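Local coordinates for protein endonuclease Bse634IR (Geobacillus stearothermophilus, PDB 3V21) that probably acts as a type II restriction endonuclease of the PDDEXK clan, cutting DNA with the help of metal ions, at residues 27-32 against 48-53. The protein carries 1 engineered substitution. Residues are numbered along the deposited sequence; the frame is centred on the assembly and turned at random.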
loop_
_atom_site.group_PDB
_atom_site.type_symbol
_atom_site.label_atom_id
_atom_site.label_comp_id
_atom_site.label_asym_id
_atom_site.label_seq_id
_atom_site.Cartn_x
_atom_site.Cartn_y
_atom_site.Cartn_z
ATOM N N PHE A 27 -13.576 -41.923 -0.719
ATOM C CA PHE A 27 -14.090 -42.083 -2.085
ATOM C C PHE A 27 -14.933 -43.339 -2.265
ATOM O O PHE A 27 -15.935 -43.323 -2.974
ATOM C CB PHE A 27 -12.936 -42.092 -3.075
ATOM C CG PHE A 27 -12.163 -40.820 -3.091
ATOM C CD1 PHE A 27 -12.793 -39.626 -3.406
ATOM C CD2 PHE A 27 -10.812 -40.802 -2.752
ATOM C CE1 PHE A 27 -12.090 -38.424 -3.381
ATOM C CE2 PHE A 27 -10.095 -39.606 -2.723
ATOM C CZ PHE A 27 -10.735 -38.418 -3.036
ATOM N N ASN A 28 -14.524 -44.425 -1.621
ATOM C CA ASN A 28 -15.259 -45.676 -1.694
ATOM C C ASN A 28 -16.640 -45.507 -1.077
ATOM O O ASN A 28 -17.620 -46.052 -1.558
ATOM C CB ASN A 28 -14.482 -46.777 -0.978
ATOM C CG ASN A 28 -13.230 -47.195 -1.741
ATOM O OD1 ASN A 28 -12.987 -46.731 -2.853
ATOM N ND2 ASN A 28 -12.439 -48.084 -1.153
ATOM N N ALA A 29 -16.717 -44.739 -0.005
ATOM C CA ALA A 29 -17.994 -44.501 0.623
ATOM C C ALA A 29 -18.857 -43.722 -0.360
ATOM O O ALA A 29 -20.053 -43.946 -0.453
ATOM C CB ALA A 29 -17.801 -43.707 1.892
ATOM N N LEU A 30 -18.243 -42.802 -1.092
ATOM C CA LEU A 30 -18.967 -41.993 -2.069
ATOM C C LEU A 30 -19.472 -42.878 -3.192
ATOM O O LEU A 30 -20.669 -42.953 -3.441
ATOM C CB LEU A 30 -18.058 -40.910 -2.662
ATOM C CG LEU A 30 -17.713 -39.677 -1.834
ATOM C CD1 LEU A 30 -16.738 -38.797 -2.583
ATOM C CD2 LEU A 30 -18.972 -38.915 -1.554
ATOM N N ILE A 31 -18.538 -43.533 -3.875
ATOM C CA ILE A 31 -18.858 -44.429 -4.974
ATOM C C ILE A 31 -19.918 -45.430 -4.530
ATOM O O ILE A 31 -20.928 -45.617 -5.211
ATOM C CB ILE A 31 -17.624 -45.217 -5.416
ATOM C CG1 ILE A 31 -16.574 -44.271 -5.988
ATOM C CG2 ILE A 31 -18.012 -46.256 -6.434
ATOM C CD1 ILE A 31 -15.261 -44.972 -6.347
ATOM N N GLU A 32 -19.694 -46.061 -3.381
ATOM C CA GLU A 32 -20.618 -47.062 -2.867
ATOM C C GLU A 32 -22.036 -46.589 -2.565
ATOM O O GLU A 32 -22.953 -47.394 -2.509
ATOM C CB GLU A 32 -19.996 -47.759 -1.654
ATOM C CG GLU A 32 -18.780 -48.606 -2.055
ATOM C CD GLU A 32 -18.150 -49.376 -0.908
ATOM O OE1 GLU A 32 -18.749 -49.416 0.191
ATOM O OE2 GLU A 32 -17.057 -49.953 -1.115
ATOM N N ASP A 48 -23.895 -36.678 6.772
ATOM C CA ASP A 48 -24.203 -37.548 7.899
ATOM C C ASP A 48 -24.519 -38.927 7.341
ATOM O O ASP A 48 -24.143 -39.946 7.913
ATOM C CB ASP A 48 -25.402 -37.013 8.676
ATOM C CG ASP A 48 -25.171 -35.614 9.209
ATOM O OD1 ASP A 48 -23.987 -35.231 9.390
ATOM O OD2 ASP A 48 -26.179 -34.907 9.457
ATOM N N LYS A 49 -25.212 -38.941 6.209
ATOM C CA LYS A 49 -25.570 -40.180 5.537
ATOM C C LYS A 49 -24.277 -40.948 5.259
ATOM O O LYS A 49 -24.166 -42.140 5.553
ATOM C CB LYS A 49 -26.280 -39.863 4.214
ATOM C CG LYS A 49 -27.413 -40.817 3.807
ATOM C CD LYS A 49 -28.119 -40.300 2.547
ATOM C CE LYS A 49 -29.405 -41.047 2.209
ATOM N NZ LYS A 49 -30.037 -40.473 0.979
ATOM N N LEU A 50 -23.301 -40.248 4.690
ATOM C CA LEU A 50 -22.009 -40.850 4.374
ATOM C C LEU A 50 -21.271 -41.262 5.639
ATOM O O LEU A 50 -20.582 -42.276 5.668
ATOM C CB LEU A 50 -21.147 -39.858 3.585
ATOM C CG LEU A 50 -21.315 -39.815 2.065
ATOM C CD1 LEU A 50 -20.862 -38.469 1.523
ATOM C CD2 LEU A 50 -20.518 -40.964 1.443
ATOM N N GLU A 51 -21.427 -40.473 6.692
ATOM C CA GLU A 51 -20.737 -40.765 7.928
ATOM C C GLU A 51 -21.323 -41.957 8.656
ATOM O O GLU A 51 -20.587 -42.822 9.135
ATOM C CB GLU A 51 -20.752 -39.551 8.846
ATOM C CG GLU A 51 -19.737 -39.686 9.950
ATOM C CD GLU A 51 -19.625 -38.450 10.783
ATOM O OE1 GLU A 51 -19.573 -37.346 10.198
ATOM O OE2 GLU A 51 -19.581 -38.592 12.021
ATOM N N ASN A 52 -22.649 -41.998 8.756
ATOM C CA ASN A 52 -23.310 -43.105 9.422
ATOM C C ASN A 52 -23.052 -44.357 8.610
ATOM O O ASN A 52 -22.886 -45.435 9.171
ATOM C CB ASN A 52 -24.803 -42.852 9.531
ATOM C CG ASN A 52 -25.119 -41.643 10.372
ATOM O OD1 ASN A 52 -24.566 -41.474 11.461
ATOM N ND2 ASN A 52 -26.018 -40.791 9.881
ATOM N N TYR A 53 -23.001 -44.211 7.289
ATOM C CA TYR A 53 -22.737 -45.349 6.427
ATOM C C TYR A 53 -21.393 -45.944 6.814
ATOM O O TYR A 53 -21.270 -47.153 7.014
ATOM C CB TYR A 53 -22.721 -44.927 4.952
ATOM C CG TYR A 53 -22.218 -46.011 4.005
ATOM C CD1 TYR A 53 -22.932 -47.194 3.824
ATOM C CD2 TYR A 53 -21.006 -45.867 3.322
ATOM C CE1 TYR A 53 -22.452 -48.210 2.991
ATOM C CE2 TYR A 53 -20.519 -46.875 2.490
ATOM C CZ TYR A 53 -21.250 -48.045 2.330
ATOM O OH TYR A 53 -20.782 -49.046 1.505
#
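With CG anti to the backbone N (chi1 170°), Tyr53 sends its ring from helix 43-60 across to helix 26-34, where Glu32 brings its carboxylate to the phenol. Tyr53 OH donates a hydrogen bond to Glu32 OE1, modelled very short at 2.4 Å, a length doubtful at this resolution. The acceptor lies in the ring plane, at its edge, while the carboxylate stands almost upright to the ring, 83° between planes. Ala29 fits the same edge, its CA 3.9 Å from Tyr53 CE2. One turn back, Leu50 completes the apolar side: its CD2 lies 3.9 Å from Ala29 CB, and its CD1 meets Leu30 CD2 at 3.6 Å. Trp78 of helix 68-93 packs on both leucines. The axes of the two short segments come within 10.2 Å at 109°, and the helices meet through this small cluster. A phenylalanine in place of Tyr53 would probably leave Glu32 OE1 without its phenol donor and Ser8 OG without one of its partners. Ser8 OG hydrogen-bonds both Tyr53 OH and Glu32 OE1, and Asn9 N hydrogen-bonds Glu32 OE2, so the carboxylate is gripped at both oxygens, an arrangement likely to favour its ionised form and tie the N-terminal segment to both helices.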